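Local coordinates for protein 4-hydroxy-tetrahydrodipicolinate synthase (Methylacidiphilum fumariolicum SolV, PDB 6T3T) that probably condenses pyruvate with L-aspartate semialdehyde to 4-hydroxy-tetrahydrodipicolinate, through a Schiff base, in the diaminopimelate route to lysine, at residues A[27-36]-A[208-216]; A[192-203]-A[217-225]. One frame throughout, in Å; residues are numbered along the deposited sequence.

Interaction 1: residues A[27-36]-A[208-216]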
loop_
_atom_site.group_PDB
_atom_site.type_symbol
_atom_site.label_atom_id
_atom_site.label_comp_id
_atom_site.label_asym_id
_atom_site.label_seq_id
_atom_site.Cartn_x
_atom_site.Cartn_y
_atom_site.Cartn_z
ATOM N N LEU A 27 -22.702 3.407 31.947
ATOM C CA LEU A 27 -22.467 3.680 30.531
ATOM C C LEU A 27 -23.680 3.294 29.693
ATOM O O LEU A 27 -24.080 4.031 28.778
ATOM C CB LEU A 27 -21.192 2.968 30.071
ATOM C CG LEU A 27 -20.708 2.983 28.622
ATOM C CD1 LEU A 27 -19.831 4.205 28.254
ATOM C CD2 LEU A 27 -19.942 1.691 28.371
ATOM N N LEU A 28 -24.283 2.134 29.996
ATOM C CA LEU A 28 -25.439 1.682 29.236
ATOM C C LEU A 28 -26.621 2.631 29.414
ATOM O O LEU A 28 -27.304 2.964 28.444
ATOM C CB LEU A 28 -25.786 0.251 29.639
ATOM C CG LEU A 28 -24.801 -0.762 29.061
ATOM C CD1 LEU A 28 -25.039 -2.177 29.603
ATOM C CD2 LEU A 28 -24.925 -0.730 27.555
ATOM N N GLU A 29 -26.866 3.092 30.642
ATOM C CA GLU A 29 -27.951 4.045 30.868
ATOM C C GLU A 29 -27.710 5.352 30.124
ATOM O O GLU A 29 -28.646 5.942 29.581
ATOM C CB GLU A 29 -28.130 4.307 32.359
ATOM C CG GLU A 29 -28.591 3.073 33.151
ATOM C CD GLU A 29 -29.988 2.556 32.750
ATOM O OE1 GLU A 29 -30.776 3.293 32.102
ATOM O OE2 GLU A 29 -30.313 1.404 33.117
ATOM N N HIS A 30 -26.469 5.844 30.121
ATOM C CA HIS A 30 -26.182 7.079 29.391
ATOM C C HIS A 30 -26.473 6.905 27.901
ATOM O O HIS A 30 -26.962 7.835 27.249
ATOM C CB HIS A 30 -24.724 7.516 29.645
ATOM C CG HIS A 30 -24.430 8.935 29.236
ATOM N ND1 HIS A 30 -25.138 10.020 29.722
ATOM C CD2 HIS A 30 -23.496 9.449 28.392
ATOM C CE1 HIS A 30 -24.662 11.132 29.188
ATOM N NE2 HIS A 30 -23.675 10.814 28.369
ATOM N N GLN A 31 -26.209 5.705 27.351
ATOM C CA GLN A 31 -26.541 5.445 25.950
ATOM C C GLN A 31 -28.057 5.502 25.728
ATOM O O GLN A 31 -28.536 6.206 24.832
ATOM C CB GLN A 31 -25.984 4.088 25.494
ATOM C CG GLN A 31 -24.423 3.942 25.527
ATOM C CD GLN A 31 -23.732 4.991 24.667
ATOM O OE1 GLN A 31 -23.952 5.060 23.455
ATOM N NE2 GLN A 31 -22.965 5.866 25.304
ATOM N N ILE A 32 -28.821 4.769 26.546
ATOM C CA ILE A 32 -30.277 4.689 26.391
ATOM C C ILE A 32 -30.918 6.067 26.508
ATOM O O ILE A 32 -31.946 6.348 25.881
ATOM C CB ILE A 32 -30.862 3.727 27.446
ATOM C CG1 ILE A 32 -30.404 2.298 27.189
ATOM C CG2 ILE A 32 -32.401 3.849 27.513
ATOM C CD1 ILE A 32 -30.588 1.391 28.387
ATOM N N GLU A 33 -30.359 6.924 27.363
ATOM C CA GLU A 33 -30.912 8.258 27.606
ATOM C C GLU A 33 -30.606 9.233 26.490
ATOM O O GLU A 33 -31.078 10.372 26.535
ATOM C CB GLU A 33 -30.341 8.850 28.912
ATOM C CG GLU A 33 -30.879 8.255 30.217
ATOM C CD GLU A 33 -29.929 8.569 31.383
ATOM O OE1 GLU A 33 -28.911 9.271 31.131
ATOM O OE2 GLU A 33 -30.163 8.088 32.523
ATOM N N ASN A 34 -29.801 8.833 25.513
ATOM C CA ASN A 34 -29.305 9.778 24.539
ATOM C C ASN A 34 -29.499 9.286 23.123
ATOM O O ASN A 34 -28.651 9.495 22.253
ATOM C CB ASN A 34 -27.851 10.104 24.855
ATOM C CG ASN A 34 -27.748 11.117 25.969
ATOM O OD1 ASN A 34 -28.174 12.259 25.806
ATOM N ND2 ASN A 34 -27.260 10.700 27.113
ATOM N N ARG A 35 -30.639 8.642 22.873
ATOM C CA ARG A 35 -31.150 8.389 21.525
ATOM C C ARG A 35 -30.268 7.425 20.730
ATOM O O ARG A 35 -30.127 7.552 19.513
ATOM C CB ARG A 35 -31.371 9.714 20.782
ATOM C CG ARG A 35 -32.238 10.678 21.627
ATOM C CD ARG A 35 -32.910 11.752 20.791
ATOM N NE ARG A 35 -33.687 11.189 19.692
ATOM C CZ ARG A 35 -34.284 11.915 18.748
ATOM N NH1 ARG A 35 -34.205 13.247 18.769
ATOM N NH2 ARG A 35 -34.959 11.306 17.782
ATOM N N ILE A 36 -29.661 6.468 21.408
ATOM C CA ILE A 36 -28.875 5.436 20.761
ATOM C C ILE A 36 -29.794 4.270 20.395
ATOM O O ILE A 36 -30.647 3.846 21.195
ATOM C CB ILE A 36 -27.720 5.023 21.681
ATOM C CG1 ILE A 36 -26.880 6.276 21.932
ATOM C CG2 ILE A 36 -26.926 3.865 21.110
ATOM C CD1 ILE A 36 -25.979 6.632 20.740
ATOM N N SER A 208 -19.599 7.595 19.960
ATOM C CA SER A 208 -20.858 7.657 20.685
ATOM C C SER A 208 -20.737 7.174 22.126
ATOM O O SER A 208 -21.659 7.423 22.904
ATOM C CB SER A 208 -21.922 6.839 19.952
ATOM O OG SER A 208 -21.531 5.482 19.791
ATOM N N ASN A 209 -19.640 6.486 22.475
ATOM C CA ASN A 209 -19.326 6.153 23.864
ATOM C C ASN A 209 -19.234 7.403 24.716
ATOM O O ASN A 209 -19.596 7.397 25.904
ATOM C CB ASN A 209 -17.989 5.422 23.948
ATOM C CG ASN A 209 -18.106 3.948 23.724
ATOM O OD1 ASN A 209 -18.611 3.210 24.578
ATOM N ND2 ASN A 209 -17.625 3.490 22.563
ATOM N N LEU A 210 -18.693 8.465 24.131
ATOM C CA LEU A 210 -18.447 9.728 24.791
ATOM C C LEU A 210 -19.562 10.722 24.548
ATOM O O LEU A 210 -20.024 11.367 25.495
ATOM C CB LEU A 210 -17.129 10.326 24.296
ATOM C CG LEU A 210 -15.821 9.644 24.710
ATOM C CD1 LEU A 210 -14.697 10.155 23.810
ATOM C CD2 LEU A 210 -15.484 9.887 26.218
ATOM N N PHE A 211 -20.023 10.817 23.298
ATOM C CA PHE A 211 -20.998 11.823 22.872
ATOM C C PHE A 211 -22.128 11.123 22.127
ATOM O O PHE A 211 -22.281 11.284 20.908
ATOM C CB PHE A 211 -20.332 12.902 22.016
ATOM C CG PHE A 211 -19.235 13.636 22.730
ATOM C CD1 PHE A 211 -19.539 14.591 23.690
ATOM C CD2 PHE A 211 -17.899 13.351 22.461
ATOM C CE1 PHE A 211 -18.528 15.278 24.370
ATOM C CE2 PHE A 211 -16.864 14.017 23.154
ATOM C CZ PHE A 211 -17.191 14.999 24.109
ATOM N N PRO A 212 -22.945 10.338 22.842
ATOM C CA PRO A 212 -24.037 9.601 22.173
ATOM C C PRO A 212 -25.052 10.491 21.470
ATOM O O PRO A 212 -25.408 10.227 20.323
ATOM C CB PRO A 212 -24.679 8.807 23.335
ATOM C CG PRO A 212 -24.315 9.557 24.560
ATOM C CD PRO A 212 -22.916 10.086 24.296
ATOM N N ARG A 213 -25.536 11.545 22.114
ATOM C CA ARG A 213 -26.532 12.382 21.443
ATOM C C ARG A 213 -26.000 13.086 20.206
ATOM O O ARG A 213 -26.695 13.068 19.176
ATOM C CB ARG A 213 -27.114 13.421 22.398
ATOM C CG ARG A 213 -28.494 13.152 22.907
ATOM C CD ARG A 213 -29.082 14.391 23.573
ATOM N NE ARG A 213 -30.499 14.495 23.315
ATOM C CZ ARG A 213 -31.420 14.127 24.197
ATOM N NH1 ARG A 213 -32.694 14.231 23.900
ATOM N NH2 ARG A 213 -31.055 13.656 25.378
ATOM N N PRO A 214 -24.837 13.761 20.233
ATOM C CA PRO A 214 -24.343 14.394 18.995
ATOM C C PRO A 214 -24.053 13.417 17.856
ATOM O O PRO A 214 -24.330 13.730 16.692
ATOM C CB PRO A 214 -23.083 15.125 19.480
ATOM C CG PRO A 214 -23.349 15.402 20.917
ATOM C CD PRO A 214 -23.982 14.115 21.379
ATOM N N VAL A 215 -23.447 12.264 18.147
ATOM C CA VAL A 215 -23.134 11.301 17.091
ATOM C C VAL A 215 -24.412 10.762 16.465
ATOM O O VAL A 215 -24.516 10.635 15.240
ATOM C CB VAL A 215 -22.258 10.157 17.640
ATOM C CG1 VAL A 215 -22.206 9.006 16.660
ATOM C CG2 VAL A 215 -20.848 10.662 17.924
ATOM N N SER A 216 -25.379 10.371 17.304
ATOM C CA SER A 216 -26.662 9.898 16.789
ATOM C C SER A 216 -27.434 11.010 16.078
ATOM O O SER A 216 -28.156 10.740 15.108
ATOM C CB SER A 216 -27.476 9.286 17.934
ATOM O OG SER A 216 -27.983 10.291 18.788
#
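Leu27 begins the contact, its CD1 methyl lying 4.0 Å from the backbone O of Asn209, whose side chain comes close to Thr45, a predicted pyruvate-binding residue. One turn on, the His30 ring meets Pro212 obliquely, His30 CD2 lying 3.9 Å from Pro212 CG. The end of the Gln31 side chain reaches the 208-216 segment: NE2 donates to Ser208 O (3.1 Å), nearly within the plane of its own amide, while OE1 is bound by Thr8. The amide of Asn34 is held at both its polar atoms. ND2 bonds back to His30 O, which fixes the turn of the amide, and OD1 accepts from Arg213 NH2 at 3.2 Å, the donor above the carbonyl plane and the guanidinium almost perpendicular (83°) to the amide. Arg35 CG lies over one face of that guanidinium, displaced toward its rim. Ile36 CD1 meets Pro212 CB at 3.6 Å, and Asn34 CB is 3.6 Å from Pro212 CG. The proline ring is thus wedged among His30, Asn34 and Ile36. The contact joins helix 21-32 and the loop after it to the start of helix 212-223, where the first and last helices of the (beta/alpha)8 barrel meet outside strand 5-9; helices 251-259 and 276-295 pack against Leu210 and Phe211.

Interaction 2: residues A[192-203]-A[217-225]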
loop_
_atom_site.group_PDB
_atom_site.type_symbol
_atom_site.label_atom_id
_atom_site.label_comp_id
_atom_site.label_asym_id
_atom_site.label_seq_id
_atom_site.Cartn_x
_atom_site.Cartn_y
_atom_site.Cartn_z
ATOM N N THR A 192 -18.516 8.357 8.545
ATOM C CA THR A 192 -19.958 8.141 8.620
ATOM C C THR A 192 -20.699 9.063 7.658
ATOM O O THR A 192 -21.493 8.598 6.831
ATOM C CB THR A 192 -20.462 8.350 10.049
ATOM O OG1 THR A 192 -19.992 7.299 10.873
ATOM C CG2 THR A 192 -21.983 8.399 10.129
ATOM N N LEU A 193 -20.420 10.374 7.718
ATOM C CA LEU A 193 -21.167 11.291 6.859
ATOM C C LEU A 193 -20.973 11.012 5.374
ATOM O O LEU A 193 -21.977 10.972 4.643
ATOM C CB LEU A 193 -20.820 12.746 7.193
ATOM C CG LEU A 193 -21.489 13.738 6.237
ATOM C CD1 LEU A 193 -22.989 13.732 6.440
ATOM C CD2 LEU A 193 -20.942 15.141 6.470
ATOM N N PRO A 194 -19.749 10.853 4.850
ATOM C CA PRO A 194 -19.636 10.501 3.425
ATOM C C PRO A 194 -20.228 9.127 3.110
ATOM O O PRO A 194 -20.727 8.924 1.991
ATOM C CB PRO A 194 -18.120 10.614 3.133
ATOM C CG PRO A 194 -17.428 10.663 4.466
ATOM C CD PRO A 194 -18.439 11.105 5.490
ATOM N N PHE A 195 -20.204 8.188 4.062
ATOM C CA PHE A 195 -20.839 6.889 3.842
ATOM C C PHE A 195 -22.341 7.056 3.639
ATOM O O PHE A 195 -22.914 6.475 2.719
ATOM C CB PHE A 195 -20.544 5.937 5.005
ATOM C CG PHE A 195 -19.248 5.121 4.846
ATOM C CD1 PHE A 195 -18.179 5.600 4.136
ATOM C CD2 PHE A 195 -19.136 3.860 5.404
ATOM C CE1 PHE A 195 -17.012 4.856 4.009
ATOM C CE2 PHE A 195 -17.962 3.105 5.276
ATOM C CZ PHE A 195 -16.914 3.600 4.574
ATOM N N LEU A 196 -22.987 7.855 4.503
ATOM C CA LEU A 196 -24.410 8.189 4.379
ATOM C C LEU A 196 -24.764 8.784 3.010
ATOM O O LEU A 196 -25.812 8.472 2.432
ATOM C CB LEU A 196 -24.773 9.205 5.472
ATOM C CG LEU A 196 -25.288 8.747 6.839
ATOM C CD1 LEU A 196 -24.577 7.492 7.328
ATOM C CD2 LEU A 196 -25.113 9.878 7.823
ATOM N N SER A 197 -23.914 9.678 2.492
ATOM C CA SER A 197 -24.238 10.380 1.251
ATOM C C SER A 197 -24.359 9.428 0.060
ATOM O O SER A 197 -25.035 9.746 -0.927
ATOM C CB SER A 197 -23.172 11.432 0.951
ATOM O OG SER A 197 -22.018 10.802 0.417
ATOM N N VAL A 198 -23.700 8.278 0.106
ATOM C CA VAL A 198 -23.823 7.331 -0.995
ATOM C C VAL A 198 -24.609 6.080 -0.605
ATOM O O VAL A 198 -24.589 5.100 -1.338
ATOM C CB VAL A 198 -22.442 6.965 -1.560
ATOM C CG1 VAL A 198 -21.804 8.198 -2.150
ATOM C CG2 VAL A 198 -21.544 6.414 -0.468
ATOM N N GLY A 199 -25.300 6.081 0.542
ATOM C CA GLY A 199 -26.296 5.041 0.793
ATOM C C GLY A 199 -26.250 4.237 2.085
ATOM O O GLY A 199 -27.171 3.452 2.359
ATOM N N ALA A 200 -25.238 4.466 2.921
ATOM C CA ALA A 200 -25.245 3.891 4.254
ATOM C C ALA A 200 -26.401 4.482 5.056
ATOM O O ALA A 200 -26.896 5.575 4.760
ATOM C CB ALA A 200 -23.905 4.145 4.944
ATOM N N VAL A 201 -26.814 3.755 6.099
ATOM C CA VAL A 201 -28.001 4.113 6.861
ATOM C C VAL A 201 -27.705 4.184 8.353
ATOM O O VAL A 201 -28.627 4.223 9.167
ATOM C CB VAL A 201 -29.172 3.144 6.564
ATOM C CG1 VAL A 201 -29.663 3.317 5.086
ATOM C CG2 VAL A 201 -28.790 1.668 6.863
ATOM N N GLY A 202 -26.436 4.187 8.734
ATOM C CA GLY A 202 -26.108 4.336 10.134
ATOM C C GLY A 202 -24.652 4.010 10.398
ATOM O O GLY A 202 -23.831 3.908 9.477
ATOM N N VAL A 203 -24.349 3.846 11.681
ATOM C CA VAL A 203 -22.970 3.706 12.124
ATOM C C VAL A 203 -22.918 2.775 13.325
ATOM O O VAL A 203 -23.790 2.808 14.195
ATOM C CB VAL A 203 -22.365 5.095 12.444
ATOM C CG1 VAL A 203 -23.112 5.768 13.625
ATOM C CG2 VAL A 203 -20.889 4.987 12.678
ATOM N N ALA A 217 -27.312 12.260 16.543
ATOM C CA ALA A 217 -27.946 13.363 15.822
ATOM C C ALA A 217 -27.322 13.536 14.441
ATOM O O ALA A 217 -28.024 13.821 13.462
ATOM C CB ALA A 217 -27.829 14.662 16.612
ATOM N N LEU A 218 -26.011 13.327 14.338
ATOM C CA LEU A 218 -25.352 13.438 13.041
ATOM C C LEU A 218 -26.028 12.538 12.018
ATOM O O LEU A 218 -26.332 12.967 10.894
ATOM C CB LEU A 218 -23.863 13.117 13.180
ATOM C CG LEU A 218 -22.902 13.482 12.031
ATOM C CD1 LEU A 218 -21.472 13.666 12.525
ATOM C CD2 LEU A 218 -22.908 12.398 11.002
ATOM N N VAL A 219 -26.294 11.288 12.397
ATOM C CA VAL A 219 -26.897 10.350 11.455
ATOM C C VAL A 219 -28.336 10.758 11.137
ATOM O O VAL A 219 -28.753 10.764 9.975
ATOM C CB VAL A 219 -26.808 8.914 12.000
ATOM C CG1 VAL A 219 -27.613 7.943 11.113
ATOM C CG2 VAL A 219 -25.354 8.492 12.051
ATOM N N ARG A 220 -29.118 11.091 12.173
ATOM C CA ARG A 220 -30.512 11.488 11.976
ATOM C C ARG A 220 -30.618 12.711 11.069
ATOM O O ARG A 220 -31.455 12.737 10.167
ATOM C CB ARG A 220 -31.187 11.766 13.325
ATOM C CG ARG A 220 -31.534 10.521 14.102
ATOM C CD ARG A 220 -32.426 10.836 15.299
ATOM N NE ARG A 220 -31.744 11.610 16.343
ATOM C CZ ARG A 220 -30.797 11.130 17.144
ATOM N NH1 ARG A 220 -30.385 9.871 17.012
ATOM N NH2 ARG A 220 -30.246 11.904 18.077
ATOM N N LEU A 221 -29.765 13.727 11.290
ATOM C CA LEU A 221 -29.772 14.924 10.449
ATOM C C LEU A 221 -29.639 14.568 8.977
ATOM O O LEU A 221 -30.425 15.023 8.141
ATOM C CB LEU A 221 -28.649 15.878 10.864
ATOM C CG LEU A 221 -28.971 16.643 12.157
ATOM C CD1 LEU A 221 -27.713 17.212 12.814
ATOM C CD2 LEU A 221 -30.013 17.731 11.897
ATOM N N TYR A 222 -28.697 13.694 8.644
ATOM C CA TYR A 222 -28.555 13.358 7.237
ATOM C C TYR A 222 -29.763 12.569 6.739
ATOM O O TYR A 222 -30.298 12.857 5.662
ATOM C CB TYR A 222 -27.238 12.601 6.970
ATOM C CG TYR A 222 -26.816 12.796 5.528
ATOM C CD1 TYR A 222 -26.073 13.910 5.151
ATOM C CD2 TYR A 222 -27.242 11.926 4.536
ATOM C CE1 TYR A 222 -25.729 14.131 3.844
ATOM C CE2 TYR A 222 -26.890 12.130 3.211
ATOM C CZ TYR A 222 -26.149 13.243 2.869
ATOM O OH TYR A 222 -25.802 13.482 1.552
ATOM N N LEU A 223 -30.231 11.595 7.522
ATOM C CA LEU A 223 -31.309 10.738 7.025
ATOM C C LEU A 223 -32.610 11.503 6.839
ATOM O O LEU A 223 -33.467 11.074 6.048
ATOM C CB LEU A 223 -31.517 9.544 7.955
ATOM C CG LEU A 223 -30.356 8.558 7.919
ATOM C CD1 LEU A 223 -30.552 7.428 8.931
ATOM C CD2 LEU A 223 -30.261 7.994 6.523
ATOM N N GLU A 224 -32.807 12.608 7.566
ATOM C CA GLU A 224 -34.007 13.416 7.368
ATOM C C GLU A 224 -33.804 14.589 6.387
ATOM O O GLU A 224 -34.662 15.477 6.309
ATOM C CB GLU A 224 -34.579 13.862 8.729
ATOM C CG GLU A 224 -33.856 14.900 9.524
ATOM C CD GLU A 224 -34.130 14.755 11.025
ATOM O OE1 GLU A 224 -34.527 13.669 11.466
ATOM O OE2 GLU A 224 -33.960 15.732 11.783
ATOM N N GLY A 225 -32.744 14.565 5.577
ATOM C CA GLY A 225 -32.589 15.562 4.531
ATOM C C GLY A 225 -32.060 16.922 4.962
ATOM O O GLY A 225 -32.434 17.947 4.380
HETATM O O HOH W 1 -26.757 11.741 -0.496
#
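The last strand of the (beta/alpha)8 barrel and the helix that follows it meet here, together with the short helix 192-197 that precedes the strand. Helices 192-197 and 217-223 run roughly parallel, 24° apart with axes 10.3 Å from each other. Tyr222 carries much of the interface. Its CG is anti to the backbone N (chi1 -155°), which swings the ring across to helix 192-197, where Leu193 CD1 approaches CD1 of the ring at 3.3 Å and Leu196 CD2 rests on Tyr222 CB at 3.6 Å. The phenol OH passes 3.4 Å from Ser197 CB and donates to a water (2.9 Å) that in turn donates to Ser197 O. Replacing this tyrosine by an alanine would probably open a gap beside Leu193 and Leu196 and leave the water without its phenol mate. Nearer the barrel, Val219 splits its branches: CG2 touches both Thr192 CG2 and Val203 CG1, each at 3.9 Å, while CG1 faces Gly202 CA at 4.0 Å. Strand 202-205 is paired with strands 183-186 and 5-9, helix 168-177 covers Phe195 and Val198, and Pro227 of a second subunit packs on Tyr222.

Overall arrangement
Helix 212-223 ties the two contacts together: its first turn serves interaction 1 and its later turns interaction 2, with centres about 17 Å apart. Along the chain the segments alternate, 27-36, 192-203, 208-216 and then 217-225, so interaction 1 spans most of the barrel sequence whereas interaction 2 is local. The former brings the first barrel helix against the last, beside the seam where strands 5-9 and 202-205 close the sheet; the latter seats the last helix on its own strand and on helix 192-197. They meet directly where Arg35 O lies 3.4 Å from Arg220 NH1. Ring closure is thereby joined to a region that also contacts a second subunit of the tetramer.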